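Local structure of CalG4 (Micromonospora echinospora, 3IA7) at residues D175-V178 with K179-W182; S367-R370 with E371-R374. The protein has the GT-B fold, two Rossmann-like domains, each a parallel sheet flanked by helices, facing each other across a cleft. All coordinates share one frame; numbering follows the deposited sequence.

Both contacts are local, and each belongs to a different half of the GT-B fold. Contact 1 (residues 175-182) is the start of helix 178-182 with the residues leading into it, in the half built on the seven-stranded parallel sheet. Contact 2 (residues 367-374) is the first two turns of helix 367-381, in the other half. Their centres are 43 Å apart and their nearest atoms about 31 Å. The entry holds calcium ions at Leu-42 and Glu-46 and at Gln-225 and His-297; neither contact supplies a ligand. Backbone i to i+4 bonds are common to both, but contact 1 sets Thr-176 and Pro-177 against the side chain of Glu-180, and in contact 2 the Arg-372 guanidinium lies over the carbonyl oxygen of Ala-368.

Contact 1: residues D175-V178 with K179-W182; sequences DTPV and KEYW
The methyl CG2 of Thr-176 lies over the first turn of the helix, 3.6 Å from the backbone N of Tyr-181. The same Thr-176 CG2 is 3.9 Å from Glu-180 CD, the carboxylate carbon. It gets there because CG2 stands anti to the backbone N of Thr-176, and the Glu-180 side chain passes it at about a right angle. The Glu-180 chain is fully extended, with CG anti to its own backbone N (chi1 -170°), and this course also carries it alongside the ring of Pro-177, pointing the same way. Its OE1 ends 3.5 Å from Pro-177 CD, a contact with ring carbon and not a polar bond. At the aromatic side, CB of Thr-176 sits at the edge of the Tyr-181 ring, near its plane.

Behind these side chains stands the backbone of a helix start, with Pro-177 at the N-cap position. Tyr-181 N donates to Pro-177 O at 2.9 Å with an N-H...O angle of 176°, practically linear. The next bond runs from Trp-182 N to Val-178 O at 3.0 Å. These successive i to i+4 bonds are the evidence that regular alpha-helical pairing begins at the cap itself; Thr-176 directly precedes the residue whose carbonyl takes the first of them.

Helix 178-182 follows helix 159-170 and precedes strand 189-191 of the seven-stranded sheet. Val-178 rests on His-162 and Val-166 of helix 159-170, while Trp-182 packs edge-to-face with Phe-113 and with His-154. Tyr-181 meets Arg-117 of helix 113-123 in a cation-pi contact, and Lys-179 NZ forms a salt bridge with Asp-157, so this short helix is bound to helices 113-123 and 159-170 and to the segment before the latter.

Contact 2: residues S367-R370 with E371-R374; sequences SAVR and ERVR
Arg-372 lays one face of its guanidinium over the carbonyl oxygen of Ala-368, which stands 3.5 Å above the plane and over its centre. The setting is the first two turns of an alpha-helix, 367-381, in the C-terminal Rossmann-like domain of the GT-B fold. With CG anti to the carbonyl carbon and a bend at chi3 (-69°), the chain folds back over the preceding turn: NH1 comes 3.6 Å from Ala-368 CB and NH2 3.4 Å from Val-369 CG2. NE donates to Gly-341 O, a bond that helps fix the group's rotation.

Backbone evidence for a regular helix is a run of four i to i+4 bonds, from Glu-371 N to Ser-367 O at 2.9 Å through to Arg-374 N to Arg-370 O at 3.0 Å. Asp-366 OD1, just before the helix, accepts from Val-369 N. On the buried side Val-369 and Val-373 point the same way and both rest on Pro-319. The Arg-374 guanidinium, with Arg-370 CG over one face, is a doubtful contact because Arg-370 has two conformers. Between the valines, Val-369 CG1 meets Val-373 CG2 at 4.0 Å.

Contact 1: residues D175-V178 with K179-W182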
ATOM      1  N   ASP A 175     -19.972  35.410 -12.498  1.00 16.44           N
ATOM      2  CA  ASP A 175     -20.724  35.604 -13.726  1.00 17.33           C
ATOM      3  C   ASP A 175     -19.946  35.144 -14.982  1.00 17.39           C
ATOM      4  O   ASP A 175     -20.327  35.450 -16.089  1.00 15.58           O
ATOM      5  CB  ASP A 175     -21.201  37.053 -13.858  1.00 18.85           C
ATOM      6  CG  ASP A 175     -20.056  38.029 -14.168  1.00 23.68           C
ATOM      7  OD1 ASP A 175     -18.878  37.695 -13.947  1.00 26.55           O
ATOM      8  OD2 ASP A 175     -20.351  39.166 -14.625  1.00 29.36           O
ATOM      9  N   THR A 176     -18.850  34.422 -14.785  1.00 16.58           N
ATOM     10  CA  THR A 176     -18.086  33.830 -15.875  1.00 16.08           C
ATOM     11  C   THR A 176     -19.051  32.934 -16.660  1.00 16.42           C
ATOM     12  O   THR A 176     -19.806  32.182 -16.047  1.00 16.07           O
ATOM     13  CB  THR A 176     -16.937  32.999 -15.288  1.00 16.60           C
ATOM     14  OG1 THR A 176     -16.175  33.822 -14.385  1.00 14.28           O
ATOM     15  CG2 THR A 176     -16.035  32.376 -16.371  1.00 14.92           C
ATOM     16  N   PRO A 177     -19.066  33.038 -18.011  1.00 17.03           N
ATOM     17  CA  PRO A 177     -19.865  32.108 -18.819  1.00 16.92           C
ATOM     18  C   PRO A 177     -19.599  30.646 -18.397  1.00 15.68           C
ATOM     19  O   PRO A 177     -18.464  30.269 -18.092  1.00 15.99           O
ATOM     20  CB  PRO A 177     -19.330  32.359 -20.231  1.00 16.37           C
ATOM     21  CG  PRO A 177     -19.009  33.835 -20.193  1.00 17.98           C
ATOM     22  CD  PRO A 177     -18.310  33.962 -18.880  1.00 15.95           C
ATOM     23  N   VAL A 178     -20.644  29.824 -18.419  1.00 16.19           N
ATOM     24  CA  VAL A 178     -20.578  28.453 -17.876  1.00 15.45           C
ATOM     25  C   VAL A 178     -19.537  27.570 -18.531  1.00 15.85           C
ATOM     26  O   VAL A 178     -18.769  26.940 -17.826  1.00 14.42           O
ATOM     27  CB  VAL A 178     -21.969  27.744 -17.941  1.00 15.94           C
ATOM     28  CG1 VAL A 178     -21.883  26.276 -17.526  1.00 16.28           C
ATOM     29  CG2 VAL A 178     -22.974  28.474 -17.080  1.00 15.42           C
ATOM     30  N   LYS A 179     -19.487  27.540 -19.874  1.00 14.92           N
ATOM     31  CA  LYS A 179     -18.495  26.727 -20.554  1.00 16.55           C
ATOM     32  C   LYS A 179     -17.045  27.211 -20.241  1.00 15.54           C
ATOM     33  O   LYS A 179     -16.152  26.393 -20.013  1.00 15.35           O
ATOM     34  CB  LYS A 179     -18.773  26.735 -22.058  1.00 15.88           C
ATOM     35  CG  LYS A 179     -18.271  25.524 -22.794  1.00 19.57           C
ATOM     36  CD  LYS A 179     -18.659  25.668 -24.311  1.00 19.38           C
ATOM     37  CE  LYS A 179     -18.398  24.369 -25.037  1.00 26.38           C
ATOM     38  NZ  LYS A 179     -19.043  24.374 -26.387  1.00 26.41           N
ATOM     39  N   GLU A 180     -16.819  28.531 -20.256  1.00 14.33           N
ATOM     40  CA  GLU A 180     -15.533  29.114 -19.863  1.00 15.67           C
ATOM     41  C   GLU A 180     -15.096  28.724 -18.455  1.00 14.16           C
ATOM     42  O   GLU A 180     -13.994  28.279 -18.231  1.00 14.28           O
ATOM     43  CB  GLU A 180     -15.596  30.635 -19.942  1.00 16.01           C
ATOM     44  CG  GLU A 180     -14.220  31.286 -19.787  1.00 19.58           C
ATOM     45  CD  GLU A 180     -14.262  32.827 -19.779  1.00 19.55           C
ATOM     46  OE1 GLU A 180     -15.224  33.400 -20.326  1.00 20.73           O
ATOM     47  OE2 GLU A 180     -13.323  33.444 -19.231  1.00 23.16           O
ATOM     48  N   TYR A 181     -15.988  28.910 -17.501  1.00 14.39           N
ATOM     49  CA  TYR A 181     -15.765  28.497 -16.115  1.00 12.56           C
ATOM     50  C   TYR A 181     -15.355  27.020 -15.995  1.00 13.61           C
ATOM     51  O   TYR A 181     -14.382  26.689 -15.284  1.00 11.73           O
ATOM     52  CB  TYR A 181     -17.052  28.722 -15.329  1.00 12.72           C
ATOM     53  CG  TYR A 181     -16.929  28.398 -13.872  1.00 12.88           C
ATOM     54  CD1 TYR A 181     -16.463  29.354 -12.969  1.00 13.75           C
ATOM     55  CD2 TYR A 181     -17.254  27.113 -13.393  1.00 16.07           C
ATOM     56  CE1 TYR A 181     -16.335  29.035 -11.594  1.00 11.95           C
ATOM     57  CE2 TYR A 181     -17.139  26.794 -12.023  1.00 16.17           C
ATOM     58  CZ  TYR A 181     -16.691  27.784 -11.137  1.00 14.78           C
ATOM     59  OH  TYR A 181     -16.563  27.440  -9.798  1.00 16.04           O
ATOM     60  N   TRP A 182     -16.090  26.151 -16.695  1.00 14.62           N
ATOM     61  CA  TRP A 182     -15.880  24.687 -16.667  1.00 16.90           C
ATOM     62  C   TRP A 182     -14.446  24.383 -17.038  1.00 17.05           C
ATOM     63  O   TRP A 182     -13.800  23.485 -16.428  1.00 17.63           O
ATOM     64  CB  TRP A 182     -16.870  24.015 -17.631  1.00 16.30           C
ATOM     65  CG  TRP A 182     -17.076  22.529 -17.398  1.00 18.53           C
ATOM     66  CD1 TRP A 182     -16.164  21.532 -17.600  1.00 20.12           C
ATOM     67  CD2 TRP A 182     -18.286  21.887 -17.001  1.00 18.73           C
ATOM     68  NE1 TRP A 182     -16.699  20.315 -17.268  1.00 19.73           N
ATOM     69  CE2 TRP A 182     -18.008  20.483 -16.925  1.00 18.54           C
ATOM     70  CE3 TRP A 182     -19.564  22.347 -16.669  1.00 15.48           C
ATOM     71  CZ2 TRP A 182     -18.953  19.549 -16.533  1.00 17.06           C
ATOM     72  CZ3 TRP A 182     -20.537  21.384 -16.254  1.00 18.93           C
ATOM     73  CH2 TRP A 182     -20.214  20.011 -16.203  1.00 18.90           C
TER

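Contact 2: residues S367-R370 with E371-R374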
ATOM      1  N   SER A 367       8.703  -8.320 -27.587  1.00 15.10           N
ATOM      2  CA  SER A 367       9.856  -7.600 -26.988  1.00 16.75           C
ATOM      3  C   SER A 367       9.706  -6.088 -27.007  1.00 16.00           C
ATOM      4  O   SER A 367      10.120  -5.423 -26.032  1.00 17.79           O
ATOM      5  CB  SER A 367      11.202  -8.019 -27.635  1.00 16.57           C
ATOM      6  OG  SER A 367      11.324  -7.508 -28.950  1.00 22.12           O
ATOM      7  N   ALA A 368       9.089  -5.557 -28.067  1.00 14.87           N
ATOM      8  CA  ALA A 368       8.880  -4.104 -28.248  1.00 14.36           C
ATOM      9  C   ALA A 368       7.923  -3.539 -27.182  1.00 13.69           C
ATOM     10  O   ALA A 368       8.158  -2.463 -26.598  1.00 13.15           O
ATOM     11  CB  ALA A 368       8.339  -3.814 -29.667  1.00 14.37           C
ATOM     12  N   VAL A 369       6.840  -4.268 -26.950  1.00 13.04           N
ATOM     13  CA  VAL A 369       5.904  -3.961 -25.865  1.00 13.96           C
ATOM     14  C   VAL A 369       6.634  -3.995 -24.493  1.00 14.93           C
ATOM     15  O   VAL A 369       6.535  -3.038 -23.698  1.00 14.31           O
ATOM     16  CB  VAL A 369       4.620  -4.891 -25.898  1.00 12.49           C
ATOM     17  CG1 VAL A 369       3.782  -4.747 -24.532  1.00 13.48           C
ATOM     18  CG2 VAL A 369       3.735  -4.561 -27.118  1.00 11.61           C
ATOM     19  N   ARG A 370       7.366  -5.092 -24.283  0.50 14.92           N
ATOM     20  CA  ARG A 370       8.176  -5.355 -23.099  0.50 15.26           C
ATOM     21  C   ARG A 370       9.013  -4.138 -22.753  0.50 14.80           C
ATOM     22  O   ARG A 370       8.932  -3.622 -21.634  0.50 15.17           O
ATOM     23  CB  ARG A 370       9.071  -6.590 -23.351  0.50 15.67           C
ATOM     24  CG  ARG A 370      10.120  -6.904 -22.297  0.50 16.61           C
ATOM     25  CD  ARG A 370      10.452  -8.417 -22.247  0.50 15.20           C
ATOM     26  NE  ARG A 370      10.898  -9.001 -23.522  0.50 18.13           N
ATOM     27  CZ  ARG A 370      10.246  -9.929 -24.226  0.50 15.67           C
ATOM     28  NH1 ARG A 370       9.059 -10.415 -23.837  0.50 10.48           N
ATOM     29  NH2 ARG A 370      10.778 -10.350 -25.363  0.50 18.65           N
ATOM     30  N   GLU A 371       9.787  -3.682 -23.728  1.00 13.55           N
ATOM     31  CA  GLU A 371      10.647  -2.503 -23.612  1.00 12.91           C
ATOM     32  C   GLU A 371       9.912  -1.173 -23.343  1.00 11.36           C
ATOM     33  O   GLU A 371      10.364  -0.396 -22.483  1.00  9.88           O
ATOM     34  CB  GLU A 371      11.577  -2.364 -24.813  1.00 14.56           C
ATOM     35  CG  GLU A 371      12.697  -1.323 -24.618  1.00 19.41           C
ATOM     36  CD  GLU A 371      13.618  -1.539 -23.373  1.00 25.40           C
ATOM     37  OE1 GLU A 371      13.620  -2.620 -22.725  1.00 25.21           O
ATOM     38  OE2 GLU A 371      14.369  -0.593 -23.056  1.00 27.41           O
ATOM     39  N   ARG A 372       8.804  -0.926 -24.039  1.00  8.05           N
ATOM     40  CA  ARG A 372       7.988   0.277 -23.792  1.00  7.54           C
ATOM     41  C   ARG A 372       7.396   0.233 -22.368  1.00  7.45           C
ATOM     42  O   ARG A 372       7.360   1.253 -21.658  1.00  6.58           O
ATOM     43  CB  ARG A 372       6.880   0.408 -24.833  1.00  8.55           C
ATOM     44  CG  ARG A 372       7.404   0.770 -26.227  1.00  8.49           C
ATOM     45  CD  ARG A 372       6.300   1.116 -27.179  1.00 11.00           C
ATOM     46  NE  ARG A 372       5.461  -0.023 -27.549  1.00 11.91           N
ATOM     47  CZ  ARG A 372       5.656  -0.804 -28.610  1.00 13.78           C
ATOM     48  NH1 ARG A 372       6.682  -0.597 -29.437  1.00 12.48           N
ATOM     49  NH2 ARG A 372       4.810  -1.795 -28.861  1.00 11.53           N
ATOM     50  N   VAL A 373       6.978  -0.955 -21.939  1.00  6.34           N
ATOM     51  CA  VAL A 373       6.441  -1.112 -20.575  1.00  8.72           C
ATOM     52  C   VAL A 373       7.563  -0.859 -19.500  1.00  8.41           C
ATOM     53  O   VAL A 373       7.325  -0.260 -18.423  1.00  7.17           O
ATOM     54  CB  VAL A 373       5.712  -2.477 -20.407  1.00  9.60           C
ATOM     55  CG1 VAL A 373       5.305  -2.656 -18.955  1.00 10.25           C
ATOM     56  CG2 VAL A 373       4.434  -2.516 -21.287  1.00  9.03           C
ATOM     57  N   ARG A 374       8.759  -1.338 -19.774  1.00  8.31           N
ATOM     58  CA  ARG A 374       9.870  -1.092 -18.846  1.00 10.64           C
ATOM     59  C   ARG A 374      10.205   0.419 -18.730  1.00  9.93           C
ATOM     60  O   ARG A 374      10.486   0.905 -17.638  1.00  8.35           O
ATOM     61  CB  ARG A 374      11.084  -1.914 -19.237  1.00 12.53           C
ATOM     62  CG  ARG A 374      10.866  -3.346 -18.823  1.00 18.80           C
ATOM     63  CD  ARG A 374      12.074  -4.174 -18.981  1.00 27.51           C
ATOM     64  NE  ARG A 374      11.737  -5.587 -18.836  1.00 31.56           N
ATOM     65  CZ  ARG A 374      12.487  -6.556 -19.336  1.00 30.90           C
ATOM     66  NH1 ARG A 374      13.576  -6.245 -20.018  1.00 31.67           N
ATOM     67  NH2 ARG A 374      12.143  -7.821 -19.162  1.00 34.40           N
TER